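Local coordinates for protein DNA primase (Helicobacter pylori, PDB 4EHS) that synthesises the short RNA primers that DNA polymerase extends during replication and, through the C-terminal domain described here, binds the helicase DnaB, whose activity it stimulates, at residues E34-R39 with L89-G94; P28-L33 with F60-Q65. All coordinates share one frame; numbering follows the deposited sequence.

Contact 1 (E34-R39 with L89-G94); sequences EKLVIR and LPLKKG
Apolar contacts carry this meeting of helix 30-43 with the loop 89-94, and no hydrogen bond joins the two segments. The CG of Leu89 lies anti to its carbonyl carbon (chi1 -61°), and its two methyls lie against the CB atoms of Lys35 and Arg39, one turn apart. CD2 of Leu89 rests 3.9 Å from CB of Lys35, while CD1 lies 4.0 Å from CB of Arg39. Leu36 reaches further along the loop, to Pro90 and Leu91. With its CG anti to the backbone N (chi1 -177°), it slides past Leu91 in the opposite direction, so that the methyl tips meet, Leu36 CD1 to Leu91 CD2 at 3.8 Å. The same CD1 of Leu36 lies 3.8 Å from the carbonyl O of Pro90, a packing contact with the loop backbone.

The aliphatic part of Arg39 completes the apolar surface. Leu91 crosses it at about a right angle and sets CD2 3.8 Å from Arg39 CG. The chain of Arg39 bends at chi2 (63°), and the guanidinium goes past Leu89, with NH1 3.9 Å from Leu89 CD1. Its charge is used elsewhere: NH1 donates to the carbonyl oxygens of Leu83 and Asp86, and NE forms a salt bridge with Glu43.

Tyr40, the next residue, ties the loop down further through its OH, which accepts from Lys92 N. Within the DnaB-binding domain, the contact packs the loop between helices 78-85 and 96-117 onto helix 30-43; Leu83 touches Lys35 and Leu89, and Glu99 touches Leu36.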
loop_
_atom_site.group_PDB
_atom_site.type_symbol
_atom_site.label_atom_id
_atom_site.label_comp_id
_atom_site.label_asym_id
_atom_site.label_seq_id
_atom_site.Cartn_x
_atom_site.Cartn_y
_atom_site.Cartn_z
ATOM N N GLU A 34 -6.935 11.662 13.684
ATOM C CA GLU A 34 -7.246 11.806 12.240
ATOM C C GLU A 34 -7.304 13.290 11.841
ATOM O O GLU A 34 -6.803 13.715 10.767
ATOM C CB GLU A 34 -8.594 11.158 11.935
ATOM C CG GLU A 34 -8.491 9.617 12.053
ATOM C CD GLU A 34 -9.715 8.899 11.539
ATOM O OE1 GLU A 34 -10.576 9.547 10.920
ATOM O OE2 GLU A 34 -9.731 7.636 11.743
ATOM N N LYS A 35 -7.909 14.079 12.734
ATOM C CA LYS A 35 -7.952 15.545 12.490
ATOM C C LYS A 35 -6.578 16.146 12.395
ATOM O O LYS A 35 -6.326 17.034 11.535
ATOM C CB LYS A 35 -8.751 16.264 13.638
ATOM C CG LYS A 35 -10.241 16.076 13.429
ATOM C CD LYS A 35 -10.996 17.010 14.435
ATOM C CE LYS A 35 -11.206 16.329 15.729
ATOM N NZ LYS A 35 -12.280 17.026 16.575
ATOM N N LEU A 36 -5.714 15.714 13.292
ATOM C CA LEU A 36 -4.358 16.247 13.416
ATOM C C LEU A 36 -3.586 15.949 12.160
ATOM O O LEU A 36 -2.973 16.849 11.603
ATOM C CB LEU A 36 -3.676 15.791 14.699
ATOM C CG LEU A 36 -2.282 16.321 14.992
ATOM C CD1 LEU A 36 -2.345 17.826 15.204
ATOM C CD2 LEU A 36 -1.750 15.619 16.247
ATOM N N VAL A 37 -3.698 14.699 11.718
ATOM C CA VAL A 37 -2.945 14.233 10.550
ATOM C C VAL A 37 -3.422 15.067 9.340
ATOM O O VAL A 37 -2.585 15.600 8.590
ATOM C CB VAL A 37 -3.096 12.694 10.372
ATOM C CG1 VAL A 37 -2.626 12.320 8.975
ATOM C CG2 VAL A 37 -2.206 11.935 11.374
ATOM N N ILE A 38 -4.737 15.235 9.157
ATOM C CA ILE A 38 -5.244 15.931 8.003
ATOM C C ILE A 38 -4.869 17.420 8.071
ATOM O O ILE A 38 -4.644 18.081 7.040
ATOM C CB ILE A 38 -6.751 15.711 7.871
ATOM C CG1 ILE A 38 -6.989 14.211 7.502
ATOM C CG2 ILE A 38 -7.330 16.582 6.730
ATOM C CD1 ILE A 38 -8.449 13.808 7.633
ATOM N N ARG A 39 -4.892 17.924 9.309
ATOM C CA ARG A 39 -4.547 19.376 9.484
ATOM C C ARG A 39 -3.090 19.651 9.000
ATOM O O ARG A 39 -2.772 20.702 8.340
ATOM C CB ARG A 39 -4.761 19.749 10.980
ATOM C CG ARG A 39 -4.384 21.265 11.127
ATOM C CD ARG A 39 -5.298 22.172 10.302
ATOM N NE ARG A 39 -4.870 23.526 10.737
ATOM C CZ ARG A 39 -5.475 24.167 11.721
ATOM N NH1 ARG A 39 -6.680 23.746 12.173
ATOM N NH2 ARG A 39 -4.920 25.325 12.164
ATOM N N LEU A 89 -5.788 22.233 17.247
ATOM C CA LEU A 89 -4.964 21.204 16.642
ATOM C C LEU A 89 -3.550 21.721 16.536
ATOM O O LEU A 89 -3.186 22.350 15.547
ATOM C CB LEU A 89 -5.537 20.855 15.269
ATOM C CG LEU A 89 -6.954 20.305 15.252
ATOM C CD1 LEU A 89 -7.483 20.252 13.823
ATOM C CD2 LEU A 89 -6.932 18.891 15.869
ATOM N N PRO A 90 -2.750 21.451 17.541
ATOM C CA PRO A 90 -1.454 22.086 17.571
ATOM C C PRO A 90 -0.423 21.387 16.647
ATOM O O PRO A 90 -0.038 20.290 16.884
ATOM C CB PRO A 90 -1.076 21.986 19.049
ATOM C CG PRO A 90 -1.661 20.660 19.459
ATOM C CD PRO A 90 -2.992 20.601 18.732
ATOM N N LEU A 91 0.040 22.083 15.632
ATOM C CA LEU A 91 1.058 21.518 14.729
ATOM C C LEU A 91 2.447 21.940 15.221
ATOM O O LEU A 91 2.599 23.004 15.806
ATOM C CB LEU A 91 0.857 22.080 13.316
ATOM C CG LEU A 91 -0.539 21.870 12.734
ATOM C CD1 LEU A 91 -0.539 22.414 11.304
ATOM C CD2 LEU A 91 -1.014 20.420 12.758
ATOM N N LYS A 92 3.465 21.149 14.942
ATOM C CA LYS A 92 4.824 21.535 15.319
ATOM C C LYS A 92 5.733 21.202 14.165
ATOM O O LYS A 92 5.549 20.173 13.453
ATOM C CB LYS A 92 5.338 20.704 16.506
ATOM C CG LYS A 92 4.357 20.342 17.610
ATOM C CD LYS A 92 4.982 19.233 18.450
ATOM C CE LYS A 92 3.957 18.182 18.868
ATOM N NZ LYS A 92 4.473 17.303 19.962
ATOM N N LYS A 93 6.813 21.993 14.048
ATOM C CA LYS A 93 7.892 21.686 13.126
ATOM C C LYS A 93 8.390 20.259 13.448
ATOM O O LYS A 93 8.586 19.906 14.618
ATOM C CB LYS A 93 9.012 22.706 13.349
ATOM C CG LYS A 93 10.275 22.562 12.521
ATOM C CD LYS A 93 11.275 23.604 13.079
ATOM C CE LYS A 93 12.103 24.248 11.978
ATOM N NZ LYS A 93 13.320 24.967 12.481
ATOM N N GLY A 94 8.460 19.426 12.419
ATOM C CA GLY A 94 9.003 18.062 12.525
ATOM C C GLY A 94 8.089 17.082 13.228
ATOM O O GLY A 94 8.505 16.020 13.589
#

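Contact 2 (P28-L33 with F60-Q65); sequences PSLEFL and FLHKKQ
OE2 of Glu31 is the best-held polar atom between helix 30-43 and the segment 60-65, which leads into helix 64-71 of the helicase-binding domain, and two partners from this contact grip it. A water donates to it at 2.7 Å, and NZ of Lys63 makes a salt bridge with it whose direct hydrogen bond is weak, at 3.4 Å. The water closes a small triangle by accepting from Lys63 NZ at 2.9 Å, so each water bond is shorter than the weak direct one. A third, long and weak ion pair reaches the same oxygen from Lys35.

The torsions bring these ends together. Glu31 has CG anti to the backbone N (chi1 166°) and stays extended, whereas Lys63 bends at chi2 (-69°) and then runs straight out, crossing the glutamate obliquely.

Beside the ion pair, the His62 imidazole lies between two methylene groups. Glu31 CB stands over one face in a CH-pi contact, 4.0 Å from the ring centroid and 20° off the normal, and CB of Leu61 covers the opposite face near the rim. Leu30 approaches the ring edge, where its CG lies in plane and its CD2 is 3.8 Å from His62 CD2. The same Leu30 CD2 touches Leu61 CD1 at 3.9 Å.

Ser29 caps the start of the helix, its OG accepting from Phe32 N at 2.9 Å.

Little here is buried, and the direct ion pair is stretched and water-bridged. The charges therefore probably add modest strength, while the carbon packing on both faces and at the edge of the ring probably fixes the position of His62 against the helix.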
loop_
_atom_site.group_PDB
_atom_site.type_symbol
_atom_site.label_atom_id
_atom_site.label_comp_id
_atom_site.label_asym_id
_atom_site.label_seq_id
_atom_site.Cartn_x
_atom_site.Cartn_y
_atom_site.Cartn_z
ATOM N N PRO A 28 -3.988 10.295 22.266
ATOM C CA PRO A 28 -5.175 10.928 21.717
ATOM C C PRO A 28 -6.242 9.947 21.321
ATOM O O PRO A 28 -5.974 8.763 21.109
ATOM C CB PRO A 28 -4.642 11.655 20.454
ATOM C CG PRO A 28 -3.452 10.781 20.045
ATOM C CD PRO A 28 -2.855 10.279 21.299
ATOM N N SER A 29 -7.450 10.470 21.167
ATOM C CA SER A 29 -8.558 9.733 20.588
ATOM C C SER A 29 -8.250 9.556 19.088
ATOM O O SER A 29 -7.388 10.310 18.521
ATOM C CB SER A 29 -9.890 10.487 20.731
ATOM O OG SER A 29 -9.967 11.637 19.813
ATOM N N LEU A 30 -8.890 8.557 18.451
ATOM C CA LEU A 30 -8.615 8.371 17.053
ATOM C C LEU A 30 -9.152 9.558 16.255
ATOM O O LEU A 30 -8.507 10.010 15.308
ATOM C CB LEU A 30 -9.207 7.045 16.544
ATOM C CG LEU A 30 -8.904 6.675 15.102
ATOM C CD1 LEU A 30 -7.431 6.391 15.001
ATOM C CD2 LEU A 30 -9.861 5.498 14.724
ATOM N N GLU A 31 -10.269 10.155 16.691
ATOM C CA GLU A 31 -10.886 11.204 15.908
ATOM C C GLU A 31 -9.935 12.411 15.978
ATOM O O GLU A 31 -9.658 13.047 14.934
ATOM C CB GLU A 31 -12.324 11.540 16.406
ATOM C CG GLU A 31 -12.805 12.843 15.803
ATOM C CD GLU A 31 -14.315 13.048 15.914
ATOM O OE1 GLU A 31 -15.027 12.137 16.361
ATOM O OE2 GLU A 31 -14.784 14.115 15.515
ATOM N N PHE A 32 -9.361 12.668 17.159
ATOM C CA PHE A 32 -8.404 13.754 17.299
ATOM C C PHE A 32 -7.162 13.478 16.418
ATOM O O PHE A 32 -6.632 14.339 15.744
ATOM C CB PHE A 32 -7.937 13.908 18.760
ATOM C CG PHE A 32 -6.983 15.124 18.968
ATOM C CD1 PHE A 32 -7.490 16.415 19.176
ATOM C CD2 PHE A 32 -5.606 14.938 18.905
ATOM C CE1 PHE A 32 -6.591 17.481 19.354
ATOM C CE2 PHE A 32 -4.700 15.998 19.084
ATOM C CZ PHE A 32 -5.221 17.267 19.288
ATOM N N LEU A 33 -6.673 12.270 16.474
ATOM C CA LEU A 33 -5.486 11.946 15.661
ATOM C C LEU A 33 -5.768 12.075 14.156
ATOM O O LEU A 33 -4.889 12.567 13.416
ATOM C CB LEU A 33 -5.051 10.493 15.920
ATOM C CG LEU A 33 -3.792 10.018 15.227
ATOM C CD1 LEU A 33 -2.604 10.928 15.595
ATOM C CD2 LEU A 33 -3.485 8.567 15.659
ATOM N N PHE A 60 -9.187 6.015 7.378
ATOM C CA PHE A 60 -9.914 6.961 8.284
ATOM C C PHE A 60 -11.275 6.425 8.669
ATOM O O PHE A 60 -12.063 6.066 7.789
ATOM C CB PHE A 60 -10.082 8.320 7.584
ATOM C CG PHE A 60 -8.776 9.026 7.370
ATOM C CD1 PHE A 60 -8.282 9.874 8.395
ATOM C CD2 PHE A 60 -7.989 8.853 6.208
ATOM C CE1 PHE A 60 -7.053 10.500 8.273
ATOM C CE2 PHE A 60 -6.745 9.500 6.089
ATOM C CZ PHE A 60 -6.269 10.338 7.118
ATOM N N LEU A 61 -11.548 6.391 9.968
ATOM C CA LEU A 61 -12.869 5.989 10.495
ATOM C C LEU A 61 -13.743 7.180 10.870
ATOM O O LEU A 61 -14.957 6.988 11.066
ATOM C CB LEU A 61 -12.720 5.081 11.705
ATOM C CG LEU A 61 -11.798 3.864 11.551
ATOM C CD1 LEU A 61 -11.926 2.909 12.733
ATOM C CD2 LEU A 61 -12.095 3.193 10.233
ATOM N N HIS A 62 -13.150 8.375 10.939
ATOM C CA HIS A 62 -13.895 9.561 11.396
ATOM C C HIS A 62 -13.886 10.674 10.446
ATOM O O HIS A 62 -14.855 11.438 10.393
ATOM C CB HIS A 62 -13.378 10.040 12.749
ATOM C CG HIS A 62 -13.473 9.002 13.815
ATOM N ND1 HIS A 62 -14.672 8.673 14.417
ATOM C CD2 HIS A 62 -12.510 8.177 14.364
ATOM C CE1 HIS A 62 -14.444 7.666 15.302
ATOM N NE2 HIS A 62 -13.146 7.383 15.306
ATOM N N LYS A 63 -12.815 10.807 9.647
ATOM C CA LYS A 63 -12.593 12.024 8.877
ATOM C C LYS A 63 -12.322 11.666 7.399
ATOM O O LYS A 63 -11.643 12.366 6.678
ATOM C CB LYS A 63 -11.467 12.919 9.485
ATOM C CG LYS A 63 -11.753 13.403 10.910
ATOM C CD LYS A 63 -12.886 14.398 10.934
ATOM C CE LYS A 63 -13.400 14.619 12.335
ATOM N NZ LYS A 63 -14.515 15.575 12.492
ATOM N N LYS A 64 -13.011 10.624 6.942
ATOM C CA LYS A 64 -12.805 10.171 5.590
ATOM C C LYS A 64 -13.221 11.248 4.587
ATOM O O LYS A 64 -12.521 11.483 3.608
ATOM C CB LYS A 64 -13.574 8.871 5.404
ATOM C CG LYS A 64 -13.474 8.335 3.998
ATOM C CD LYS A 64 -14.187 6.983 3.980
ATOM C CE LYS A 64 -13.706 6.137 2.809
ATOM N NZ LYS A 64 -13.965 6.905 1.558
ATOM N N GLN A 65 -14.337 11.929 4.829
ATOM C CA GLN A 65 -14.816 12.935 3.872
ATOM C C GLN A 65 -13.812 14.081 3.748
ATOM O O GLN A 65 -13.570 14.529 2.651
ATOM C CB GLN A 65 -16.230 13.481 4.229
ATOM C CG GLN A 65 -17.224 12.321 4.258
ATOM C CD GLN A 65 -18.673 12.688 4.543
ATOM O OE1 GLN A 65 -19.088 13.857 4.480
ATOM N NE2 GLN A 65 -19.464 11.666 4.848
HETATM O O HOH W 1 -14.480 16.769 15.090
#

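Both contacts use helix 30-43: contact 2 takes its N-terminal turn and contact 1 the turns that follow, and in sequence their segments alternate. Their centres lie about 12 Å apart. Contact 1 is partly buried, with Leu36 and Leu89 enclosed, and packs leucines with the aliphatic parts of Lys35 and Arg39, without a hydrogen bond between the segments. Contact 2 is a surface contact, mixing a water-bridged ion pair with a histidine held against aliphatic carbons. Glu34 joins the two: it belongs to the segment of contact 1, yet its carboxylate accepts from backbone N atoms of contact 2, with OE1 2.8 Å from His62 N and OE2 bonded to Leu61 N.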